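Side-chain contact in neutral ceramidase (Pseudomonas aeruginosa, PDB 2ZWS), which hydrolyses the N-acyl linkage of ceramide to give sphingosine and a free fatty acid, and can also run the reaction in reverse, using a bound zinc ion: residues A[109-114]-A[443-448]. Sequence-based numbering, arbitrary orientation. Where two conformers were deposited one is given.
With ZN (zinc ion), chain B; FMT (formic acid), chain D.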
ATOM      1  N   ALA A 109     -15.005 -11.676   0.343  1.00 14.63           N
ATOM      2  CA  ALA A 109     -16.122 -10.740   0.360  1.00 15.36           C
ATOM      3  C   ALA A 109     -15.979  -9.630   1.400  1.00 14.81           C
ATOM      4  O   ALA A 109     -16.353  -8.506   1.127  1.00 15.54           O
ATOM      5  CB  ALA A 109     -17.467 -11.470   0.531  1.00 16.19           C
ATOM      6  N   MET A 110     -15.461  -9.950   2.590  1.00 15.26           N
ATOM      7  CA  MET A 110     -15.325  -8.981   3.678  0.50 16.13           C
ATOM      8  C   MET A 110     -14.630  -7.694   3.214  1.00 16.28           C
ATOM      9  O   MET A 110     -15.028  -6.577   3.555  1.00 16.98           O
ATOM     10  CB  MET A 110     -14.538  -9.609   4.840  0.50 16.92           C
ATOM     11  CG  MET A 110     -14.506  -8.777   6.123  0.50 18.44           C
ATOM     12  SD  MET A 110     -16.154  -8.438   6.789  0.50 23.66           S
ATOM     13  CE  MET A 110     -16.939 -10.021   6.718  0.50 24.76           C
ATOM     14  N   TYR A 111     -13.581  -7.874   2.415  1.00 15.97           N
ATOM     15  CA  TYR A 111     -12.736  -6.744   2.061  1.00 14.59           C
ATOM     16  C   TYR A 111     -13.272  -5.954   0.867  1.00 15.26           C
ATOM     17  O   TYR A 111     -12.796  -4.840   0.613  1.00 15.80           O
ATOM     18  CB  TYR A 111     -11.289  -7.221   1.877  1.00 14.05           C
ATOM     19  CG  TYR A 111     -10.809  -7.983   3.104  1.00 12.73           C
ATOM     20  CD1 TYR A 111     -10.900  -7.410   4.357  1.00 13.44           C
ATOM     21  CD2 TYR A 111     -10.242  -9.258   2.999  1.00 11.35           C
ATOM     22  CE1 TYR A 111     -10.508  -8.110   5.512  1.00 14.07           C
ATOM     23  CE2 TYR A 111      -9.816  -9.959   4.128  1.00 14.88           C
ATOM     24  CZ  TYR A 111      -9.954  -9.370   5.382  1.00 13.48           C
ATOM     25  OH  TYR A 111      -9.530 -10.080   6.460  1.00 15.02           O
ATOM     26  N   ASN A 112     -14.270  -6.526   0.180  1.00 15.47           N
ATOM     27  CA  ASN A 112     -14.939  -5.850  -0.933  1.00 15.36           C
ATOM     28  C   ASN A 112     -16.318  -5.254  -0.554  1.00 15.52           C
ATOM     29  O   ASN A 112     -16.953  -4.595  -1.379  1.00 15.54           O
ATOM     30  CB  ASN A 112     -15.153  -6.792  -2.129  1.00 15.80           C
ATOM     31  CG  ASN A 112     -13.863  -7.294  -2.792  1.00 14.89           C
ATOM     32  OD1 ASN A 112     -13.872  -8.375  -3.416  1.00 18.67           O
ATOM     33  ND2 ASN A 112     -12.798  -6.531  -2.720  1.00 13.33           N
ATOM     34  N   LEU A 113     -16.758  -5.452   0.689  1.00 15.66           N
ATOM     35  CA  LEU A 113     -18.129  -5.105   1.084  1.00 16.39           C
ATOM     36  C   LEU A 113     -18.545  -3.678   0.739  1.00 15.76           C
ATOM     37  O   LEU A 113     -19.577  -3.471   0.079  1.00 15.41           O
ATOM     38  CB  LEU A 113     -18.299  -5.335   2.584  1.00 17.86           C
ATOM     39  CG  LEU A 113     -18.615  -6.743   3.048  1.00 20.66           C
ATOM     40  CD1 LEU A 113     -18.647  -6.800   4.590  1.00 22.44           C
ATOM     41  CD2 LEU A 113     -19.944  -7.235   2.453  1.00 22.04           C
ATOM     42  N   SER A 114     -17.760  -2.695   1.187  1.00 15.16           N
ATOM     43  CA  SER A 114     -18.145  -1.278   0.983  1.00 15.51           C
ATOM     44  C   SER A 114     -18.007  -0.832  -0.486  1.00 15.65           C
ATOM     45  O   SER A 114     -18.530   0.212  -0.890  1.00 16.87           O
ATOM     46  CB  SER A 114     -17.300  -0.365   1.859  1.00 16.32           C
ATOM     47  OG  SER A 114     -15.949  -0.471   1.452  1.00 18.30           O
ATOM     48  N   ASN A 443       1.746 -10.060   1.156  1.00 10.01           N
ATOM     49  CA  ASN A 443       1.315 -11.266   0.446  1.00 10.44           C
ATOM     50  C   ASN A 443      -0.161 -11.662   0.549  1.00 10.58           C
ATOM     51  O   ASN A 443      -0.663 -12.331  -0.359  1.00 10.50           O
ATOM     52  CB  ASN A 443       2.208 -12.474   0.758  1.00 10.78           C
ATOM     53  CG  ASN A 443       3.672 -12.249   0.396  1.00 10.58           C
ATOM     54  OD1 ASN A 443       4.572 -12.726   1.123  1.00 14.86           O
ATOM     55  ND2 ASN A 443       3.924 -11.600  -0.725  1.00  9.56           N
ATOM     56  N   ALA A 444      -0.841 -11.280   1.630  1.00 10.67           N
ATOM     57  CA  ALA A 444      -2.303 -11.434   1.746  1.00 10.72           C
ATOM     58  C   ALA A 444      -2.756 -10.461   2.806  1.00 11.75           C
ATOM     59  O   ALA A 444      -1.923  -9.749   3.392  1.00 11.74           O
ATOM     60  CB  ALA A 444      -2.689 -12.863   2.112  1.00 11.92           C
ATOM     61  N   TYR A 445      -4.056 -10.432   3.067  1.00 11.63           N
ATOM     62  CA  TYR A 445      -4.553  -9.588   4.148  1.00 12.55           C
ATOM     63  C   TYR A 445      -5.588 -10.332   4.947  1.00 12.39           C
ATOM     64  O   TYR A 445      -6.609 -10.751   4.416  1.00 13.08           O
ATOM     65  CB  TYR A 445      -5.144  -8.305   3.571  1.00 12.88           C
ATOM     66  CG  TYR A 445      -5.622  -7.382   4.650  1.00 12.82           C
ATOM     67  CD1 TYR A 445      -4.731  -6.566   5.363  1.00 13.25           C
ATOM     68  CD2 TYR A 445      -6.972  -7.357   4.994  1.00 12.79           C
ATOM     69  CE1 TYR A 445      -5.202  -5.733   6.407  1.00 11.16           C
ATOM     70  CE2 TYR A 445      -7.444  -6.517   5.985  1.00 12.42           C
ATOM     71  CZ  TYR A 445      -6.562  -5.717   6.706  1.00 13.07           C
ATOM     72  OH  TYR A 445      -7.026  -4.900   7.696  1.00 13.79           O
ATOM     73  N   ALA A 446      -5.319 -10.488   6.243  1.00 11.60           N
ATOM     74  CA  ALA A 446      -6.231 -11.231   7.125  1.00 12.44           C
ATOM     75  C   ALA A 446      -6.463 -10.405   8.394  1.00 12.60           C
ATOM     76  O   ALA A 446      -6.374 -10.919   9.517  1.00 13.88           O
ATOM     77  CB  ALA A 446      -5.644 -12.609   7.429  1.00 13.73           C
ATOM     78  N   SER A 447      -6.803  -9.136   8.195  1.00 13.02           N
ATOM     79  CA  SER A 447      -7.215  -8.237   9.267  1.00 13.36           C
ATOM     80  C   SER A 447      -6.140  -8.030  10.340  1.00 13.41           C
ATOM     81  O   SER A 447      -5.007  -7.841  10.016  1.00 13.85           O
ATOM     82  CB  SER A 447      -8.586  -8.688   9.815  1.00 13.49           C
ATOM     83  OG  SER A 447      -9.559  -8.559   8.785  1.00 14.37           O
ATOM     84  N   TYR A 448      -6.492  -8.088  11.626  1.00 12.41           N
ATOM     85  CA  TYR A 448      -5.590  -7.624  12.695  1.00 14.30           C
ATOM     86  C   TYR A 448      -5.016  -8.748  13.556  1.00 13.76           C
ATOM     87  O   TYR A 448      -5.603  -9.830  13.659  1.00 14.51           O
ATOM     88  CB  TYR A 448      -6.274  -6.547  13.573  1.00 13.66           C
ATOM     89  CG  TYR A 448      -6.432  -5.209  12.870  1.00 14.26           C
ATOM     90  CD1 TYR A 448      -7.449  -4.985  11.943  1.00 14.63           C
ATOM     91  CD2 TYR A 448      -5.567  -4.158  13.148  1.00 14.40           C
ATOM     92  CE1 TYR A 448      -7.570  -3.733  11.261  1.00 12.90           C
ATOM     93  CE2 TYR A 448      -5.686  -2.919  12.535  1.00 15.13           C
ATOM     94  CZ  TYR A 448      -6.677  -2.690  11.569  1.00 13.72           C
ATOM     95  OH  TYR A 448      -6.743  -1.439  10.936  1.00 16.25           O
TER
HETATM   96 ZN    ZN B 647      -5.322  -0.737   9.450  1.00 14.79          ZN
HETATM   97  C   FMT D 649      -7.127 -11.388   1.206  1.00 14.68           C
HETATM   98  O1  FMT D 649      -5.882 -11.555   1.183  1.00 13.16           O
HETATM   99  O2  FMT D 649      -7.847 -11.365   0.183  1.00 13.97           O
HETATM  100  O   HOH W   1      -7.033   0.179   8.609  1.00 20.14           O
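Tyr111 reaches from the short, weakly bonded helix 109-112 to the loop 443-448, where its ring meets the edge of the Tyr445 ring and its hydroxyl meets Ser447. The rings form a T-shaped pair, centroids 5.0 Å apart and planes at 77°, in which the CD2-CE2 side of Tyr445 is the edge and Tyr111 offers the face. Tyr445 CD2 stands 3.6 Å above the Tyr111 ring plane, offset toward the rim near CZ and CE1, and Tyr445 CE2 lies 3.5 Å from Tyr111 CE1. Tyr111 OH and Ser447 OG share a hydrogen bond of 2.8 Å, the serine oxygen lying close to the plane of the tyrosine ring. On the other side of the ring, Tyr111 CE2 lies 3.3 Å from Tyr445 O. Met110 CB covers the face of Tyr111 opposite Tyr445, so the ring is held between its helix neighbour and its aromatic partner.

This buried contact lies in the N-terminal neutral ceramidase family region, which carries the zinc site, and joins the helix to an active-site loop that follows strand 435-439 and leads into the zinc ligand Tyr448. Tyr445 is inferred to bind substrate. Its chi1 of -178° swings the ring away from its own N and brings the CD2-CE2 edge onto Tyr111, while Ser447 N lies over one ring face, 3.5 Å above the plane. The hydroxyl of Tyr445 is hydrogen-bonded to Glu411 OE2, and Glu411 OE1 ligates the zinc, linking the ring pair to the metal's first shell. Tyr448 OH binds zinc at 2.2 Å, alongside His97, His204, Glu411 and a water, and is also hydrogen-bonded to Arg160 NH2. Beside the pair, Tyr445 N donates to O1 of a bound formic acid at 2.9 Å; this molecule also bonds to Gln68 N and Ser106 OG, both from residues inferred to bind substrate.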